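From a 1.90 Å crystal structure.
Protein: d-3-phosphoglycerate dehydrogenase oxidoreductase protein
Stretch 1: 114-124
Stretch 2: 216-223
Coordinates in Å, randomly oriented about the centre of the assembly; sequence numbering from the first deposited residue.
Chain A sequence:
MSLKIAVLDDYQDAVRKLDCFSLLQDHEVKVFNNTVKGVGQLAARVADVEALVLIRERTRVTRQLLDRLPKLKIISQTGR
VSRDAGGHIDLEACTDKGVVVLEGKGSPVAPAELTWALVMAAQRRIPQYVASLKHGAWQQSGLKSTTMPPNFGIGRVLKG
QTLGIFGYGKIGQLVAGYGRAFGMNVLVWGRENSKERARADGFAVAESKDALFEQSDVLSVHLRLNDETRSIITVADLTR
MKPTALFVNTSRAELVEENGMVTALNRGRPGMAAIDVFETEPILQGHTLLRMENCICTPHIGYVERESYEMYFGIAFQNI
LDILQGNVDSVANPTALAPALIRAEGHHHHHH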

ATOM      1  N   LEU A 114       4.941  -5.057   5.814  1.00 13.35           N
ATOM      2  CA  LEU A 114       4.159  -3.901   6.299  1.00 18.85           C
ATOM      3  C   LEU A 114       4.875  -2.585   5.988  1.00 18.51           C
ATOM      4  O   LEU A 114       4.236  -1.610   5.573  1.00 22.59           O
ATOM      5  CB  LEU A 114       3.908  -4.042   7.784  1.00 20.08           C
ATOM      6  CG  LEU A 114       2.874  -3.066   8.388  1.00 18.90           C
ATOM      7  CD1 LEU A 114       3.524  -1.735   8.863  1.00 24.19           C
ATOM      8  CD2 LEU A 114       1.689  -2.798   7.418  1.00 18.00           C
ATOM      9  N   THR A 115       6.178  -2.537   6.249  1.00 19.91           N
ATOM     10  CA  THR A 115       7.020  -1.406   5.825  1.00 20.44           C
ATOM     11  C   THR A 115       6.819  -1.016   4.361  1.00 27.53           C
ATOM     12  O   THR A 115       6.643   0.155   4.030  1.00 16.20           O
ATOM     13  CB  THR A 115       8.533  -1.693   6.093  1.00 20.91           C
ATOM     14  OG1 THR A 115       8.704  -1.981   7.477  1.00 24.73           O
ATOM     15  CG2 THR A 115       9.396  -0.494   5.710  1.00 20.09           C
ATOM     16  N   TRP A 116       6.826  -2.008   3.484  1.00 19.72           N
ATOM     17  CA  TRP A 116       6.663  -1.765   2.057  1.00 21.90           C
ATOM     18  C   TRP A 116       5.260  -1.353   1.675  1.00 12.79           C
ATOM     19  O   TRP A 116       5.084  -0.558   0.768  1.00 21.44           O
ATOM     20  CB  TRP A 116       7.058  -3.012   1.231  1.00 17.07           C
ATOM     21  CG  TRP A 116       7.506  -2.567  -0.119  1.00 22.77           C
ATOM     22  CD1 TRP A 116       6.826  -2.679  -1.288  1.00 22.67           C
ATOM     23  CD2 TRP A 116       8.707  -1.840  -0.417  1.00 23.26           C
ATOM     24  NE1 TRP A 116       7.557  -2.104  -2.323  1.00 23.95           N
ATOM     25  CE2 TRP A 116       8.712  -1.582  -1.802  1.00 25.52           C
ATOM     26  CE3 TRP A 116       9.793  -1.402   0.358  1.00 22.13           C
ATOM     27  CZ2 TRP A 116       9.756  -0.890  -2.431  1.00 20.37           C
ATOM     28  CZ3 TRP A 116      10.825  -0.711  -0.264  1.00 24.09           C
ATOM     29  CH2 TRP A 116      10.805  -0.470  -1.640  1.00 19.01           C
ATOM     30  N   ALA A 117       4.271  -1.891   2.376  1.00 15.07           N
ATOM     31  CA  ALA A 117       2.875  -1.532   2.161  1.00 17.43           C
ATOM     32  C   ALA A 117       2.721  -0.041   2.441  1.00 23.46           C
ATOM     33  O   ALA A 117       2.044   0.663   1.709  1.00 22.97           O
ATOM     34  CB  ALA A 117       1.967  -2.368   3.108  1.00 16.87           C
ATOM     35  N   LEU A 118       3.402   0.430   3.479  1.00 23.11           N
ATOM     36  CA  LEU A 118       3.392   1.867   3.831  1.00 20.76           C
ATOM     37  C   LEU A 118       4.151   2.756   2.850  1.00 16.77           C
ATOM     38  O   LEU A 118       3.708   3.845   2.553  1.00 19.59           O
ATOM     39  CB  LEU A 118       3.942   2.073   5.239  1.00 27.71           C
ATOM     40  CG  LEU A 118       3.023   1.730   6.405  1.00 31.76           C
ATOM     41  CD1 LEU A 118       3.779   1.937   7.705  1.00 30.55           C
ATOM     42  CD2 LEU A 118       1.771   2.604   6.359  1.00 26.95           C
ATOM     43  N   VAL A 119       5.310   2.298   2.374  1.00 20.71           N
ATOM     44  CA  VAL A 119       6.047   2.947   1.279  1.00 17.64           C
ATOM     45  C   VAL A 119       5.167   3.178   0.066  1.00 19.31           C
ATOM     46  O   VAL A 119       5.090   4.294  -0.417  1.00 22.44           O
ATOM     47  CB  VAL A 119       7.344   2.119   0.810  1.00 11.61           C
ATOM     48  CG1 VAL A 119       7.923   2.723  -0.425  1.00 14.55           C
ATOM     49  CG2 VAL A 119       8.373   2.111   1.906  1.00 16.60           C
ATOM     50  N   MET A 120       4.551   2.104  -0.449  1.00 19.58           N
ATOM     51  CA  MET A 120       3.641   2.185  -1.591  1.00 15.92           C
ATOM     52  C   MET A 120       2.377   3.020  -1.301  1.00 28.96           C
ATOM     53  O   MET A 120       1.962   3.830  -2.131  1.00 23.39           O
ATOM     54  CB  MET A 120       3.319   0.776  -2.086  1.00 24.63           C
ATOM     55  CG  MET A 120       4.616   0.074  -2.481  1.00 21.46           C
ATOM     56  SD  MET A 120       4.357  -1.236  -3.664  1.00 23.33           S
ATOM     57  CE  MET A 120       4.491  -0.212  -5.139  1.00 25.10           C
ATOM     58  N   ALA A 121       1.810   2.852  -0.109  1.00 24.58           N
ATOM     59  CA  ALA A 121       0.596   3.567   0.263  1.00 23.52           C
ATOM     60  C   ALA A 121       0.901   5.053   0.296  1.00 19.95           C
ATOM     61  O   ALA A 121       0.179   5.833  -0.301  1.00 24.07           O
ATOM     62  CB  ALA A 121       0.064   3.077   1.608  1.00 19.77           C
ATOM     63  N   ALA A 122       2.012   5.425   0.931  1.00 21.88           N
ATOM     64  CA  ALA A 122       2.424   6.841   1.013  1.00 20.37           C
ATOM     65  C   ALA A 122       2.820   7.425  -0.347  1.00 27.34           C
ATOM     66  O   ALA A 122       2.307   8.463  -0.766  1.00 21.56           O
ATOM     67  CB  ALA A 122       3.554   6.994   2.044  1.00 18.14           C
ATOM     68  N   GLN A 123       3.680   6.734  -1.093  1.00 20.15           N
ATOM     69  CA  GLN A 123       4.129   7.308  -2.375  1.00 17.28           C
ATOM     70  C   GLN A 123       3.003   7.473  -3.395  1.00 16.18           C
ATOM     71  O   GLN A 123       3.113   8.286  -4.321  1.00 24.13           O
ATOM     72  CB  GLN A 123       5.269   6.470  -3.003  1.00 19.58           C
ATOM     73  CG  GLN A 123       6.635   6.614  -2.299  1.00 21.82           C
ATOM     74  CD  GLN A 123       7.117   8.087  -2.187  1.00 31.68           C
ATOM     75  OE1 GLN A 123       6.549   8.890  -1.442  1.00 30.00           O
ATOM     76  NE2 GLN A 123       8.158   8.425  -2.928  1.00 23.19           N
ATOM     77  N   ARG A 124       1.933   6.689  -3.248  1.00 16.26           N
ATOM     78  CA  ARG A 124       0.811   6.813  -4.170  1.00 16.33           C
ATOM     79  C   ARG A 124      -0.377   7.522  -3.555  1.00 17.94           C
ATOM     80  O   ARG A 124      -1.452   7.595  -4.180  1.00 25.08           O
ATOM     81  CB  ARG A 124       0.379   5.468  -4.762  1.00 16.93           C
ATOM     82  CG  ARG A 124       1.404   4.865  -5.790  1.00 22.91           C
ATOM     83  CD  ARG A 124       1.824   5.870  -6.902  1.00 18.48           C
ATOM     84  NE  ARG A 124       0.841   5.971  -7.991  1.00 21.52           N
ATOM     85  CZ  ARG A 124       0.910   5.314  -9.147  1.00 28.47           C
ATOM     86  NH1 ARG A 124       1.915   4.472  -9.390  1.00 26.17           N
ATOM     87  NH2 ARG A 124      -0.049   5.496 -10.051  1.00 25.31           N
ATOM     88  N   SER A 216      18.180  10.154  -0.232  1.00 28.71           N
ATOM     89  CA  SER A 216      17.062   9.213  -0.316  1.00 24.38           C
ATOM     90  C   SER A 216      15.762   9.874  -0.728  1.00 31.60           C
ATOM     91  O   SER A 216      15.405  10.929  -0.206  1.00 28.35           O
ATOM     92  CB  SER A 216      16.850   8.506   1.021  1.00 27.49           C
ATOM     93  OG  SER A 216      18.004   7.801   1.420  1.00 29.94           O
ATOM     94  N   ASP A 217      15.046   9.253  -1.656  1.00 26.00           N
ATOM     95  CA  ASP A 217      13.685   9.680  -1.971  1.00 31.15           C
ATOM     96  C   ASP A 217      12.721   9.044  -0.968  1.00 28.95           C
ATOM     97  O   ASP A 217      11.684   9.605  -0.629  1.00 24.72           O
ATOM     98  CB  ASP A 217      13.332   9.314  -3.419  1.00 27.28           C
ATOM     99  CG  ASP A 217      14.231  10.016  -4.429  1.00 39.40           C
ATOM    100  OD1 ASP A 217      14.141  11.261  -4.552  1.00 36.89           O
ATOM    101  OD2 ASP A 217      15.039   9.333  -5.096  1.00 28.82           O
ATOM    102  N   VAL A 218      13.088   7.853  -0.506  1.00 28.39           N
ATOM    103  CA  VAL A 218      12.373   7.139   0.541  1.00 27.01           C
ATOM    104  C   VAL A 218      13.459   6.692   1.513  1.00 24.93           C
ATOM    105  O   VAL A 218      14.467   6.107   1.115  1.00 24.94           O
ATOM    106  CB  VAL A 218      11.590   5.915  -0.048  1.00 23.58           C
ATOM    107  CG1 VAL A 218      11.042   5.006   1.047  1.00 17.49           C
ATOM    108  CG2 VAL A 218      10.463   6.373  -1.003  1.00 18.59           C
ATOM    109  N   LEU A 219      13.278   6.999   2.791  1.00 19.92           N
ATOM    110  CA  LEU A 219      14.230   6.556   3.800  1.00 22.44           C
ATOM    111  C   LEU A 219      13.489   5.740   4.843  1.00 28.05           C
ATOM    112  O   LEU A 219      12.554   6.219   5.499  1.00 24.18           O
ATOM    113  CB  LEU A 219      14.982   7.738   4.428  1.00 23.07           C
ATOM    114  CG  LEU A 219      16.222   7.403   5.283  1.00 22.58           C
ATOM    115  CD1 LEU A 219      17.153   8.601   5.289  1.00 29.25           C
ATOM    116  CD2 LEU A 219      15.913   6.953   6.722  1.00 24.26           C
ATOM    117  N   SER A 220      13.913   4.499   5.012  1.00 21.07           N
ATOM    118  CA  SER A 220      13.228   3.652   5.955  1.00 23.95           C
ATOM    119  C   SER A 220      14.161   3.177   7.035  1.00 25.95           C
ATOM    120  O   SER A 220      15.281   2.707   6.742  1.00 23.32           O
ATOM    121  CB  SER A 220      12.548   2.479   5.254  1.00 22.27           C
ATOM    122  OG  SER A 220      11.792   1.751   6.194  1.00 26.09           O
ATOM    123  N   VAL A 221      13.679   3.290   8.275  1.00 19.14           N
ATOM    124  CA  VAL A 221      14.449   2.969   9.504  1.00 19.90           C
ATOM    125  C   VAL A 221      14.202   1.565  10.071  1.00 25.32           C
ATOM    126  O   VAL A 221      13.072   1.213  10.418  1.00 26.20           O
ATOM    127  CB  VAL A 221      14.169   4.028  10.629  1.00 24.43           C
ATOM    128  CG1 VAL A 221      15.124   3.823  11.784  1.00 28.29           C
ATOM    129  CG2 VAL A 221      14.371   5.390  10.074  1.00 24.54           C
ATOM    130  N   HIS A 222      15.272   0.767  10.164  1.00 23.05           N
ATOM    131  CA  HIS A 222      15.188  -0.587  10.704  1.00 24.08           C
ATOM    132  C   HIS A 222      16.216  -0.886  11.787  1.00 31.87           C
ATOM    133  O   HIS A 222      17.151  -1.660  11.581  1.00 25.89           O
ATOM    134  CB  HIS A 222      15.271  -1.568   9.563  1.00 22.17           C
ATOM    135  CG  HIS A 222      14.208  -1.340   8.549  1.00 20.60           C
ATOM    136  ND1 HIS A 222      12.900  -1.702   8.765  1.00 23.87           N
ATOM    137  CD2 HIS A 222      14.238  -0.710   7.354  1.00 24.93           C
ATOM    138  CE1 HIS A 222      12.174  -1.334   7.727  1.00 19.51           C
ATOM    139  NE2 HIS A 222      12.960  -0.723   6.862  1.00 21.34           N
ATOM    140  N   LEU A 223      16.012  -0.279  12.949  1.00 27.31           N
ATOM    141  CA  LEU A 223      16.943  -0.388  14.070  1.00 27.45           C
ATOM    142  C   LEU A 223      16.192  -0.854  15.302  1.00 29.04           C
ATOM    143  O   LEU A 223      15.026  -0.514  15.484  1.00 28.93           O
ATOM    144  CB  LEU A 223      17.571   0.982  14.370  1.00 31.62           C
ATOM    145  CG  LEU A 223      18.389   1.692  13.293  1.00 27.52           C
ATOM    146  CD1 LEU A 223      18.683   3.131  13.692  1.00 36.96           C
ATOM    147  CD2 LEU A 223      19.693   0.924  13.040  1.00 34.39           C
TER
HETATM  148  O   HOH W   1       9.828  10.813  -2.408  1.00 33.79           O

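The contact is a helix laid against the face of a strand, and any two residues that touch are at least 94 positions apart in the sequence. Residues 114-123 are helical, 218-221 are extended, and their axes approach to 10.6 Å with N-to-C directions 153° apart, so the pairing is close to antiparallel. As the helix advances, its partners on the second stretch therefore step backward, from His222 and Ser220 to Val218 and Asp217. The rule is periodic on both sides: every fourth helix residue, Thr115, Val119 and Gln123, meets alternate residues of the other stretch, Val218, Ser220 and His222, all with CA-to-CB bonds pointing toward the partner.

Leu114 lies out of reach, but its O accepts from Leu118 N at 3.0 Å, part of the ladder of i to i+4 bonds that holds the helix rigid and fixes the spacing of the contact residues. Thr115 makes the first contact and has the largest covered area on the helix. Its CG2 sits 3.3 Å from Ser220 OG and 3.5 Å from His222 CE1, reaching the imidazole at its edge, near the ring plane. A small branched side chain suits this place: the methyl packs against the strand, while OG1 is hydrogen-bonded elsewhere in the structure and so is not buried unpaired. Beside the methyl, Ser220 OG and His222 NE2 are 2.8 Å apart, so two polar side chains of the second stretch lie close together here. Ser220 is short, and the backbones remain at 8.0 Å between Thr115 CA and Ser220 CA.

Trp116, Ala117 and Leu118 turn through the rest of the helical circuit. Trp116 starts sideways and its end comes nearer, yet it still stops short of contact with the second stretch.

One turn on, Val119 supplies the purely apolar step. Its CG2 meets Val218 CG1 at 4.0 Å, a van der Waals fit between two branched side chains, both in the t rotamer. Valine on each side allows a close approach, 7.6 Å from Val119 CA to Val218 CA, and it covers the interface without polar groups to satisfy. Val218 has the most covered area of any residue in the two stretches.

Met120, Ala121 and Ala122 again face other surroundings. Gln123 closes the helical part of the contact and is the side chain that brings polarity to this end. Its CA-to-CB bond points toward the second stretch, and with chi1 and chi2 both m, Gln123 NE2 comes to 3.6 Å from Val218 CG2 and donates to water 1 at 3.0 Å. The oxygen of that water lies 2.8 Å from Asp217 O, to which it can donate, and so it can bridge a gap of 4.4 Å between Gln123 NE2 and Asp217 O that is too wide for a direct bond. A long amide suits the position because it can lie along a valine methyl and still serve the water. Arg124, in the loop, takes no part.

No direct hydrogen bond crosses between the stretches; 234 Å² of buried surface, methyl packing and one water make the join.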